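Local coordinates for RNA-binding protein (PDB 7JLY) that probably binds RNA through an RNA recognition motif, and binds calcium in the crystal, at residues N4-N9 against F46-M51. Numbering follows the deposited sequence.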
loop_
_atom_site.group_PDB
_atom_site.type_symbol
_atom_site.label_atom_id
_atom_site.label_comp_id
_atom_site.label_asym_id
_atom_site.label_seq_id
_atom_site.Cartn_x
_atom_site.Cartn_y
_atom_site.Cartn_z
ATOM N N ASN A 4 5.477 -6.733 -4.460
ATOM C CA ASN A 4 5.496 -5.810 -3.336
ATOM C C ASN A 4 5.127 -4.426 -3.853
ATOM O O ASN A 4 5.670 -3.977 -4.866
ATOM C CB ASN A 4 6.886 -5.805 -2.691
ATOM C CG ASN A 4 6.900 -5.232 -1.270
ATOM O OD1 ASN A 4 5.897 -5.254 -0.551
ATOM N ND2 ASN A 4 8.066 -4.730 -0.860
ATOM N N ILE A 5 4.191 -3.770 -3.174
ATOM C CA ILE A 5 3.700 -2.469 -3.603
ATOM C C ILE A 5 3.950 -1.446 -2.522
ATOM O O ILE A 5 3.547 -1.638 -1.377
ATOM C CB ILE A 5 2.189 -2.498 -3.920
ATOM C CG1 ILE A 5 1.878 -3.615 -4.921
ATOM C CG2 ILE A 5 1.723 -1.139 -4.459
ATOM C CD1 ILE A 5 0.414 -3.746 -5.250
ATOM N N TYR A 6 4.630 -0.367 -2.899
ATOM C CA TYR A 6 4.839 0.781 -2.030
ATOM C C TYR A 6 3.606 1.669 -2.069
ATOM O O TYR A 6 3.160 2.028 -3.150
ATOM C CB TYR A 6 6.071 1.568 -2.492
ATOM C CG TYR A 6 6.480 2.754 -1.629
ATOM C CD1 TYR A 6 5.844 3.986 -1.758
ATOM C CD2 TYR A 6 7.524 2.648 -0.709
ATOM C CE1 TYR A 6 6.225 5.080 -0.990
ATOM C CE2 TYR A 6 7.912 3.735 0.066
ATOM C CZ TYR A 6 7.262 4.950 -0.080
ATOM O OH TYR A 6 7.641 6.039 0.684
ATOM N N VAL A 7 3.060 2.022 -0.908
ATOM C CA VAL A 7 1.982 3.010 -0.863
ATOM C C VAL A 7 2.400 4.152 0.069
ATOM O O VAL A 7 2.723 3.919 1.230
ATOM C CB VAL A 7 0.638 2.399 -0.388
ATOM C CG1 VAL A 7 -0.515 3.355 -0.693
ATOM C CG2 VAL A 7 0.378 1.045 -1.063
ATOM N N GLY A 8 2.382 5.386 -0.431
ATOM C CA GLY A 8 2.925 6.503 0.331
ATOM C C GLY A 8 2.126 7.784 0.177
ATOM O O GLY A 8 1.097 7.784 -0.497
ATOM N N ASN A 9 2.611 8.860 0.807
ATOM C CA ASN A 9 1.868 10.118 0.941
ATOM C C ASN A 9 0.491 9.902 1.579
ATOM O O ASN A 9 -0.495 10.571 1.232
ATOM C CB ASN A 9 1.707 10.813 -0.409
ATOM C CG ASN A 9 1.319 12.257 -0.253
ATOM O OD1 ASN A 9 1.736 12.895 0.701
ATOM N ND2 ASN A 9 0.465 12.760 -1.142
ATOM N N PHE A 46 3.432 5.867 5.106
ATOM C CA PHE A 46 3.675 4.950 4.008
ATOM C C PHE A 46 3.717 3.501 4.478
ATOM O O PHE A 46 3.804 3.212 5.672
ATOM C CB PHE A 46 4.970 5.310 3.279
ATOM C CG PHE A 46 6.234 4.890 3.996
ATOM C CD1 PHE A 46 6.706 5.606 5.076
ATOM C CD2 PHE A 46 6.978 3.812 3.538
ATOM C CE1 PHE A 46 7.891 5.235 5.720
ATOM C CE2 PHE A 46 8.160 3.428 4.173
ATOM C CZ PHE A 46 8.620 4.151 5.264
ATOM N N GLY A 47 3.632 2.586 3.526
ATOM C CA GLY A 47 3.641 1.184 3.869
ATOM C C GLY A 47 3.783 0.319 2.641
ATOM O O GLY A 47 4.025 0.818 1.537
ATOM N N PHE A 48 3.629 -0.986 2.846
ATOM C CA PHE A 48 3.781 -1.955 1.774
ATOM C C PHE A 48 2.640 -2.953 1.742
ATOM O O PHE A 48 2.232 -3.476 2.778
ATOM C CB PHE A 48 5.109 -2.707 1.917
ATOM C CG PHE A 48 6.313 -1.817 1.857
ATOM C CD1 PHE A 48 6.877 -1.476 0.639
ATOM C CD2 PHE A 48 6.876 -1.316 3.019
ATOM C CE1 PHE A 48 7.989 -0.646 0.577
ATOM C CE2 PHE A 48 7.989 -0.485 2.965
ATOM C CZ PHE A 48 8.547 -0.154 1.741
ATOM N N VAL A 49 2.141 -3.225 0.541
ATOM C CA VAL A 49 1.156 -4.280 0.348
ATOM C C VAL A 49 1.712 -5.329 -0.616
ATOM O O VAL A 49 2.211 -4.985 -1.681
ATOM C CB VAL A 49 -0.175 -3.739 -0.218
ATOM C CG1 VAL A 49 -1.136 -4.891 -0.429
ATOM C CG2 VAL A 49 -0.787 -2.678 0.725
ATOM N N GLU A 50 1.636 -6.603 -0.240
ATOM C CA GLU A 50 2.040 -7.666 -1.144
ATOM C C GLU A 50 0.805 -8.309 -1.742
ATOM O O GLU A 50 -0.162 -8.599 -1.032
ATOM C CB GLU A 50 2.890 -8.715 -0.425
ATOM C CG GLU A 50 4.330 -8.279 -0.228
ATOM C CD GLU A 50 5.187 -9.371 0.383
ATOM O OE1 GLU A 50 5.129 -10.519 -0.106
ATOM O OE2 GLU A 50 5.914 -9.083 1.354
ATOM N N MET A 51 0.836 -8.513 -3.054
ATOM C CA MET A 51 -0.243 -9.189 -3.756
ATOM C C MET A 51 0.329 -10.446 -4.397
ATOM O O MET A 51 1.466 -10.448 -4.858
ATOM C CB MET A 51 -0.882 -8.274 -4.802
ATOM C CG MET A 51 -1.631 -7.090 -4.194
ATOM S SD MET A 51 -2.437 -6.082 -5.438
ATOM C CE MET A 51 -3.798 -7.158 -5.894
HETATM O O HOH W 1 5.939 -6.172 1.899
#
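Ile-5 pairs with Val-49 and Val-7 with Gly-47 through four backbone hydrogen bonds, which join two antiparallel strand segments whose N-to-C directions make 151° and whose axes approach to 4.6 Å. These are the central strands of the RRM sheet, carrying most of RNP2 (Ile-5 onward) and the C-terminal part of RNP1. On one face three rings cluster. Tyr-6, with CG anti to its backbone N (chi1 -176°), extends over the neighbouring strand and turns its edge to the face of Phe-48 in an offset edge-to-face pair, Tyr-6 CD2 lying 3.6 Å from Phe-48 CE1. Towards Phe-46 the tyrosine is nearly parallel (planes 22° apart) but slid aside, so the rings barely overlap, although Tyr-6 CE2 reaches within 3.6 Å of Phe-46 CD2. Lys-77 adds a cation-pi contact to Tyr-6. Farther along, the Asn-4 amide meets Phe-48: its OD1 lies 3.6 Å from Phe-48 CB, while ND2 is hydrogen-bonded to Leu-80 O. A water donates to both Asn-4 OD1 (2.6 Å) and Glu-50 OE2 (3.0 Å), bridging the strands. The other face is apolar: Val-7 CG2 approaches Val-49 CG2 at 4.3 Å, Met-51 brings its SD to 3.7 Å from Ile-5 CD1, and helix 16-23 covers this side through Leu-19 and Leu-23. One sheet thus has two chemistries, an apolar face buried against a helix and a partly exposed face where Tyr-6 and Phe-48 occupy positions on which RRMs commonly stack bases, and Phe-46 the one that usually meets riboses, consistent with RNA binding here.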